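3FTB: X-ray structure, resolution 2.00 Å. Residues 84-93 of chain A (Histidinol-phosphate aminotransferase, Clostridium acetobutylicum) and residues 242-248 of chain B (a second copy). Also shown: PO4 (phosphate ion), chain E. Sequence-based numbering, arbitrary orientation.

Chain A 84-93: GNGASEIIEL
Chain B 242-248: QNPWNIN

Two direct hydrogen bonds join a helix and the residues leading into it in one copy of histidinol-phosphate aminotransferase to an irregular segment of the second copy. The shorter runs from A:Asn85 ND2 to B:Asn246 O, a very short hydrogen bond of 2.5 Å with an N-H...O angle of 148°. A:Asn85 (phi/psi -68/76) points its CA-to-CB bond toward chain B, and chi1 t (-162°) with chi2 42° carries the amide to that carbonyl; ND2 also lies 3.8 Å from B:Asn246 CB. At the other end, B:Asn243 ND2 donates to A:Glu92 OE1 at 2.8 Å; the 126° angle makes this bond weak. B:Asn243 is m (chi1 -79°, chi2 -128°), and A:Glu92 reaches it extended, t,t with chi3 -36°. The amide oxygen gains no such partner here: B:Asn243 OD1 stands 3.4 Å from A:Ser88 O and 3.3 Å from A:Glu92 OE1, each a pair of acceptors.

Water 1 bridges the chains, its O within hydrogen-bonding distance of A:Asn85 O (3.2 Å) and B:Pro244 O (2.9 Å), in the sense of donor to both, though with atoms elsewhere in the structure counted it has more acceptors in reach than protons.

The register follows these contacts: A:Asn85 CA lies 6.6 Å from B:Asn246 CA, and A:Glu89 CA lies 6.8 Å from B:Asn243 CA, so the segments run in opposite directions. Helical residues 88-93 keep phi between -48° and -78° and psi between -36° and -55°, with A:Glu92 N bonded to A:Ser88 O at 3.2 Å and A:Leu93 N to A:Glu89 O at 3.0 Å. One turn therefore brings A:Ser88 and A:Glu92 to the same side, both with CA-to-CB toward chain B. A:Glu89 (t,t) starts sideways, but its end leads away and turns back to its own chain, where OE1 accepts from A:Asn85 N at 2.6 Å.

Before the helix, A:Gly86 (92/162) passes close to a phosphate, CA to O1 3.4 Å; a CB would strike that oxygen and crowd the preceding carbonyl. The ion is held by A:Ala87 N to O2 (2.9 Å), A:Ser88 N to O1 (3.0 Å) and A:Ser88 OG to O1 (2.4 Å, very short), with A:Ser88 in the m rotamer.

Packing is modest, 290 Å² in total over both sides. B:Asn243 contributes most, its OD1 resting 3.8 Å from A:Ser88 CB. B:Trp245 has positive phi (60/47), CA-to-CB sideways, and the m rotamer (chi1 -63°, chi2 -75°); its side chain comes nearest at 5.5 Å, B:Trp245 CE3 to A:Ser88 OG. B:Asn246 (-81/-18, chi1 p) starts sideways and ends away, while A:Ile90 and B:Ile247 point away.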

# COMPACT_ATOMS: atom_id res chain seq x y z
N GLY A 84 7.22 -2.35 2.52
CA GLY A 84 5.85 -2.35 2.97
C GLY A 84 5.21 -0.98 2.95
O GLY A 84 5.86 0.03 3.22
N ASN A 85 3.93 -0.97 2.60
CA ASN A 85 3.09 0.20 2.77
C ASN A 85 2.92 0.40 4.28
O ASN A 85 1.87 0.07 4.84
CB ASN A 85 1.75 -0.06 2.08
CG ASN A 85 0.97 1.22 1.80
OD1 ASN A 85 1.52 2.24 1.38
ND2 ASN A 85 -0.34 1.16 2.02
N GLY A 86 3.96 0.94 4.92
CA GLY A 86 4.02 1.06 6.36
C GLY A 86 4.69 -0.16 6.99
O GLY A 86 4.79 -1.20 6.35
N ALA A 87 5.16 -0.05 8.23
CA ALA A 87 5.64 -1.24 8.94
C ALA A 87 4.50 -2.24 9.17
O ALA A 87 4.72 -3.45 9.29
CB ALA A 87 6.29 -0.86 10.26
N SER A 88 3.28 -1.72 9.24
CA SER A 88 2.09 -2.53 9.47
C SER A 88 2.07 -3.76 8.58
O SER A 88 1.74 -4.86 9.03
CB SER A 88 0.83 -1.72 9.21
OG SER A 88 0.89 -0.47 9.87
N GLU A 89 2.39 -3.56 7.32
CA GLU A 89 2.28 -4.62 6.33
C GLU A 89 3.23 -5.76 6.68
O GLU A 89 2.91 -6.94 6.51
CB GLU A 89 2.55 -4.07 4.91
CG GLU A 89 2.02 -4.94 3.76
CD GLU A 89 2.42 -4.45 2.36
OE1 GLU A 89 2.89 -3.30 2.22
OE2 GLU A 89 2.26 -5.21 1.37
N ILE A 90 4.39 -5.39 7.21
CA ILE A 90 5.45 -6.35 7.46
C ILE A 90 5.20 -7.16 8.73
O ILE A 90 5.46 -8.37 8.76
CB ILE A 90 6.81 -5.63 7.53
CG1 ILE A 90 7.03 -4.84 6.24
CG2 ILE A 90 7.95 -6.62 7.77
CD1 ILE A 90 7.99 -3.73 6.41
N ILE A 91 4.69 -6.50 9.76
CA ILE A 91 4.28 -7.17 10.99
C ILE A 91 3.24 -8.24 10.70
O ILE A 91 3.41 -9.42 11.05
CB ILE A 91 3.69 -6.16 11.99
CG1 ILE A 91 4.75 -5.14 12.41
CG2 ILE A 91 3.10 -6.88 13.20
CD1 ILE A 91 4.22 -4.02 13.27
N GLU A 92 2.16 -7.84 10.03
CA GLU A 92 1.13 -8.79 9.61
C GLU A 92 1.70 -9.94 8.78
O GLU A 92 1.50 -11.11 9.10
CB GLU A 92 0.01 -8.10 8.83
CG GLU A 92 -0.91 -9.06 8.10
CD GLU A 92 -2.16 -8.39 7.58
OE1 GLU A 92 -2.68 -7.48 8.27
OE2 GLU A 92 -2.64 -8.77 6.49
N LEU A 93 2.42 -9.59 7.71
CA LEU A 93 2.92 -10.57 6.75
C LEU A 93 3.92 -11.56 7.33
O LEU A 93 3.85 -12.76 7.04
CB LEU A 93 3.54 -9.89 5.53
CG LEU A 93 2.56 -9.32 4.51
CD1 LEU A 93 3.30 -8.45 3.54
CD2 LEU A 93 1.81 -10.43 3.79
N GLN B 242 -7.48 -6.25 4.36
CA GLN B 242 -6.56 -5.15 4.11
C GLN B 242 -5.97 -4.67 5.43
O GLN B 242 -6.44 -5.07 6.50
CB GLN B 242 -7.28 -3.98 3.44
CG GLN B 242 -8.20 -4.37 2.29
CD GLN B 242 -8.81 -3.16 1.59
OE1 GLN B 242 -8.28 -2.68 0.60
NE2 GLN B 242 -9.93 -2.66 2.12
N ASN B 243 -4.94 -3.83 5.36
CA ASN B 243 -4.40 -3.18 6.55
C ASN B 243 -4.98 -1.79 6.77
O ASN B 243 -5.37 -1.11 5.82
CB ASN B 243 -2.86 -3.15 6.51
CG ASN B 243 -2.24 -4.47 6.91
OD1 ASN B 243 -1.38 -4.53 7.79
ND2 ASN B 243 -2.70 -5.54 6.28
N PRO B 244 -5.07 -1.37 8.03
CA PRO B 244 -5.53 -0.02 8.35
C PRO B 244 -4.52 0.99 7.83
O PRO B 244 -3.32 0.71 7.83
CB PRO B 244 -5.55 -0.00 9.87
CG PRO B 244 -5.64 -1.45 10.26
CD PRO B 244 -4.84 -2.17 9.24
N TRP B 245 -5.01 2.14 7.37
CA TRP B 245 -4.14 3.15 6.79
C TRP B 245 -3.36 2.65 5.56
O TRP B 245 -2.16 2.87 5.46
CB TRP B 245 -3.15 3.65 7.83
CG TRP B 245 -3.77 4.34 9.01
CD1 TRP B 245 -4.30 5.60 9.04
CD2 TRP B 245 -3.89 3.83 10.35
NE1 TRP B 245 -4.76 5.89 10.30
CE2 TRP B 245 -4.52 4.82 11.12
CE3 TRP B 245 -3.54 2.62 10.96
CZ2 TRP B 245 -4.81 4.65 12.48
CZ3 TRP B 245 -3.83 2.45 12.31
CH2 TRP B 245 -4.45 3.45 13.05
N ASN B 246 -4.03 1.98 4.62
CA ASN B 246 -3.32 1.55 3.40
C ASN B 246 -3.16 2.64 2.33
O ASN B 246 -2.32 2.53 1.43
CB ASN B 246 -3.93 0.29 2.79
CG ASN B 246 -5.36 0.48 2.36
OD1 ASN B 246 -6.12 1.22 2.99
ND2 ASN B 246 -5.74 -0.18 1.27
N ILE B 247 -3.96 3.70 2.43
CA ILE B 247 -3.87 4.81 1.48
C ILE B 247 -2.98 5.92 2.00
O ILE B 247 -3.20 6.45 3.08
CB ILE B 247 -5.26 5.36 1.14
CG1 ILE B 247 -6.16 4.20 0.72
CG2 ILE B 247 -5.18 6.37 -0.02
CD1 ILE B 247 -5.73 3.60 -0.56
N ASN B 248 -1.95 6.27 1.23
CA ASN B 248 -1.03 7.31 1.67
C ASN B 248 -1.57 8.72 1.42
O ASN B 248 -2.39 8.92 0.52
CB ASN B 248 0.38 7.12 1.06
CG ASN B 248 0.39 7.23 -0.45
OD1 ASN B 248 0.31 6.22 -1.15
ND2 ASN B 248 0.49 8.45 -0.96
P PO4 E . 3.34 2.09 10.45
O1 PO4 E . 2.58 1.20 9.49
O2 PO4 E . 4.80 2.05 10.13
O3 PO4 E . 2.88 3.52 10.33
O4 PO4 E . 3.13 1.56 11.85
O HOH W 1 -1.08 -0.07 6.11